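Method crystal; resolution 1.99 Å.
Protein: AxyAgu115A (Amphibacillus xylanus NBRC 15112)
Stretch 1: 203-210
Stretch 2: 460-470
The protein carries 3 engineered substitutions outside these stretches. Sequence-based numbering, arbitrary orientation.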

# COMPACT_ATOMS: atom_id res chain seq x y z
N GLU A 203 -14.99 31.79 -37.43
CA GLU A 203 -16.40 31.54 -37.69
C GLU A 203 -17.09 31.02 -36.44
O GLU A 203 -18.20 31.45 -36.10
N LEU A 204 -16.46 30.07 -35.73
CA LEU A 204 -17.03 29.53 -34.52
C LEU A 204 -17.25 30.63 -33.49
O LEU A 204 -18.32 30.71 -32.88
N LEU A 205 -16.24 31.47 -33.29
CA LEU A 205 -16.34 32.59 -32.34
C LEU A 205 -17.52 33.50 -32.66
O LEU A 205 -18.33 33.84 -31.77
N LEU A 206 -17.62 33.93 -33.91
CA LEU A 206 -18.68 34.87 -34.28
C LEU A 206 -20.06 34.20 -34.27
O LEU A 206 -21.06 34.85 -33.95
N ARG A 207 -20.15 32.91 -34.62
CA ARG A 207 -21.45 32.25 -34.55
C ARG A 207 -21.93 32.14 -33.11
O ARG A 207 -23.16 32.14 -32.85
N LEU A 208 -20.99 32.02 -32.15
CA LEU A 208 -21.34 32.03 -30.74
C LEU A 208 -21.50 33.44 -30.19
O LEU A 208 -21.66 33.62 -29.00
N LYS A 209 -21.48 34.44 -31.06
CA LYS A 209 -21.65 35.86 -30.72
C LYS A 209 -20.49 36.42 -29.88
O LYS A 209 -20.68 37.40 -29.14
N GLY A 210 -19.32 35.76 -29.93
CA GLY A 210 -18.13 36.29 -29.32
C GLY A 210 -17.49 37.34 -30.24
O GLY A 210 -17.86 37.53 -31.42
N PRO A 460 -19.97 23.97 -22.75
CA PRO A 460 -19.69 25.06 -21.80
C PRO A 460 -19.19 26.34 -22.47
O PRO A 460 -19.45 27.43 -21.93
N LEU A 461 -18.55 26.26 -23.63
CA LEU A 461 -18.18 27.48 -24.37
C LEU A 461 -19.43 28.19 -24.89
O LEU A 461 -19.53 29.41 -24.84
N SER A 462 -20.38 27.43 -25.44
CA SER A 462 -21.63 28.03 -25.90
C SER A 462 -22.32 28.75 -24.73
O SER A 462 -22.80 29.88 -24.87
N PHE A 463 -22.35 28.09 -23.57
CA PHE A 463 -23.00 28.67 -22.39
C PHE A 463 -22.30 29.94 -21.94
O PHE A 463 -22.95 30.95 -21.63
N PHE A 464 -20.97 29.88 -21.83
CA PHE A 464 -20.16 31.01 -21.36
C PHE A 464 -20.39 32.23 -22.24
O PHE A 464 -20.66 33.34 -21.73
N LEU A 465 -20.38 32.04 -23.56
CA LEU A 465 -20.59 33.15 -24.48
C LEU A 465 -22.07 33.55 -24.61
O LEU A 465 -22.36 34.71 -24.96
N ASP A 466 -23.01 32.64 -24.33
CA ASP A 466 -24.42 33.05 -24.34
C ASP A 466 -24.72 33.87 -23.10
O ASP A 466 -25.49 34.83 -23.15
N LEU A 467 -24.13 33.47 -21.98
CA LEU A 467 -24.20 34.23 -20.73
C LEU A 467 -23.58 35.61 -20.88
O LEU A 467 -24.17 36.62 -20.45
N ALA A 468 -22.40 35.70 -21.51
CA ALA A 468 -21.75 37.00 -21.74
C ALA A 468 -22.60 37.88 -22.65
O ALA A 468 -22.67 39.11 -22.45
N TYR A 469 -23.23 37.28 -23.65
CA TYR A 469 -23.96 38.08 -24.63
C TYR A 469 -25.28 38.59 -24.06
O TYR A 469 -25.63 39.76 -24.28
N ASP A 470 -26.04 37.76 -23.34
CA ASP A 470 -27.40 38.12 -22.85
C ASP A 470 -27.51 37.71 -21.38
O ASP A 470 -28.04 36.64 -21.03

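The end of the helix 203-207 and the turn that follows it pack against one flank of the helix 460-469, burying 424 Å² summed over both sides. Leu208, the first residue to leave helical geometry, supplies the central bump. Its CA-to-CB bond points toward the second helix, and its m,t rotamer spreads the two methyls into a hollow formed by Leu461, Ser462 and Leu465. CD1 of Leu208 lies 3.8 Å from CD2 of Leu461, CD2 of Leu208 lies 3.6 Å from OG of Ser462, and CB of Leu208 rests 3.8 Å from CD1 of Leu465.

Leu461 (t,p) and Leu465 (m,t) point back, so the surfaces interlock. Leu204 and Leu205, both t,p, leave their helix sideways, but their ends swing nearer and border this cluster more loosely: CD2 of Leu204 is 4.5 Å from CD2 of Leu461, and CD1 of Leu205 is 4.5 Å from CD1 of Leu465. Gly210 leaves room here; a CB at its position would fall 2.5 Å from CD1 of Leu205.

Lys209, with positive phi, extends the contact toward a partly exposed margin. Its chain (m,t,m, with chi4 at -95°) lies over one face of the Tyr469 ring (chi1 t), CD standing 3.7 Å from the ring centroid and nearly along the normal in a CH-pi contact. Beyond the ring, NZ of Lys209 reaches OD1 of Asp466 at 2.9 Å, a hydrogen-bonded salt bridge for which the sideways-pointing aspartate brings its carboxylate closer.

Two waters fill the gaps between backbone carbonyls. Water 1 donates to O of Leu208 (3.2 Å) and O of Ser462 (2.9 Å); water 2 donates to O of Leu465 (2.6 Å) and, weakly, to O of Lys209 (2.9 Å). Each thus links the turn to the helix where no direct backbone hydrogen bond does.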

# COMPACT_ATOMS: atom_id res chain seq x y z
CB GLU A 203 -16.56 30.55 -38.85
CG GLU A 203 -18.00 30.33 -39.27
CD GLU A 203 -18.20 29.25 -40.34
OE1 GLU A 203 -17.24 28.91 -41.07
OE2 GLU A 203 -19.35 28.77 -40.46
CB LEU A 204 -16.13 28.44 -33.95
CG LEU A 204 -16.52 27.95 -32.56
CD1 LEU A 204 -17.89 27.18 -32.54
CD2 LEU A 204 -15.42 27.06 -31.98
CB LEU A 205 -15.04 33.40 -32.39
CG LEU A 205 -15.06 34.64 -31.49
CD1 LEU A 205 -15.06 34.17 -30.04
CD2 LEU A 205 -13.81 35.48 -31.78
CB LEU A 206 -18.39 35.46 -35.66
CG LEU A 206 -17.19 36.41 -35.79
CD1 LEU A 206 -16.87 36.68 -37.25
CD2 LEU A 206 -17.54 37.76 -35.08
CB ARG A 207 -21.38 30.87 -35.20
CG ARG A 207 -21.44 30.92 -36.75
CD ARG A 207 -21.49 29.51 -37.34
NE ARG A 207 -21.37 29.45 -38.81
CZ ARG A 207 -22.42 29.44 -39.66
NH1 ARG A 207 -23.67 29.53 -39.19
NH2 ARG A 207 -22.21 29.33 -40.98
CB LEU A 208 -20.28 31.26 -29.93
CG LEU A 208 -20.10 29.80 -30.33
CD1 LEU A 208 -18.97 29.16 -29.53
CD2 LEU A 208 -21.38 29.03 -30.11
CB LYS A 209 -23.00 36.09 -30.02
CG LYS A 209 -24.17 35.53 -30.86
CD LYS A 209 -25.49 35.59 -30.14
CE LYS A 209 -25.51 34.65 -28.95
NZ LYS A 209 -26.12 33.32 -29.27
CB PRO A 460 -18.64 24.45 -20.86
CG PRO A 460 -18.00 23.37 -21.63
CD PRO A 460 -19.08 22.83 -22.57
CB LEU A 461 -17.21 27.13 -25.51
CG LEU A 461 -16.84 28.34 -26.43
CD1 LEU A 461 -16.16 29.42 -25.58
CD2 LEU A 461 -15.95 27.91 -27.61
CB SER A 462 -22.54 26.95 -26.51
OG SER A 462 -22.04 26.37 -27.71
CB PHE A 463 -23.03 27.62 -21.26
CG PHE A 463 -23.66 28.18 -20.00
CD1 PHE A 463 -24.99 28.51 -20.00
CD2 PHE A 463 -22.89 28.45 -18.87
CE1 PHE A 463 -25.59 29.10 -18.89
CE2 PHE A 463 -23.48 29.03 -17.73
CZ PHE A 463 -24.83 29.35 -17.75
CB PHE A 464 -18.69 30.58 -21.38
CG PHE A 464 -17.72 31.62 -20.81
CD1 PHE A 464 -17.07 32.49 -21.67
CD2 PHE A 464 -17.40 31.63 -19.46
CE1 PHE A 464 -16.15 33.45 -21.18
CE2 PHE A 464 -16.51 32.57 -18.94
CZ PHE A 464 -15.85 33.48 -19.82
CB LEU A 465 -19.99 32.78 -25.85
CG LEU A 465 -18.45 32.67 -25.82
CD1 LEU A 465 -17.88 32.28 -27.16
CD2 LEU A 465 -17.80 33.99 -25.37
CB ASP A 466 -25.35 31.82 -24.38
CG ASP A 466 -25.82 31.48 -25.78
OD1 ASP A 466 -26.11 32.42 -26.54
OD2 ASP A 466 -25.89 30.26 -26.13
CB LEU A 467 -23.49 33.42 -19.63
CG LEU A 467 -23.56 34.00 -18.22
CD1 LEU A 467 -25.03 34.17 -17.81
CD2 LEU A 467 -22.79 33.09 -17.25
CB ALA A 468 -20.35 36.83 -22.36
CB TYR A 469 -24.19 37.24 -25.89
CG TYR A 469 -25.01 37.93 -26.96
CD1 TYR A 469 -24.45 38.91 -27.79
CD2 TYR A 469 -26.35 37.59 -27.16
CE1 TYR A 469 -25.22 39.54 -28.78
CE2 TYR A 469 -27.12 38.21 -28.16
CZ TYR A 469 -26.54 39.18 -28.95
OH TYR A 469 -27.30 39.78 -29.92
CB ASP A 470 -28.50 37.47 -23.70
CG ASP A 470 -29.90 38.06 -23.43
OD1 ASP A 470 -30.10 38.76 -22.41
OD2 ASP A 470 -30.80 37.79 -24.25
O HOH W 1 -23.02 31.07 -27.53
O HOH W 2 -20.79 36.05 -26.56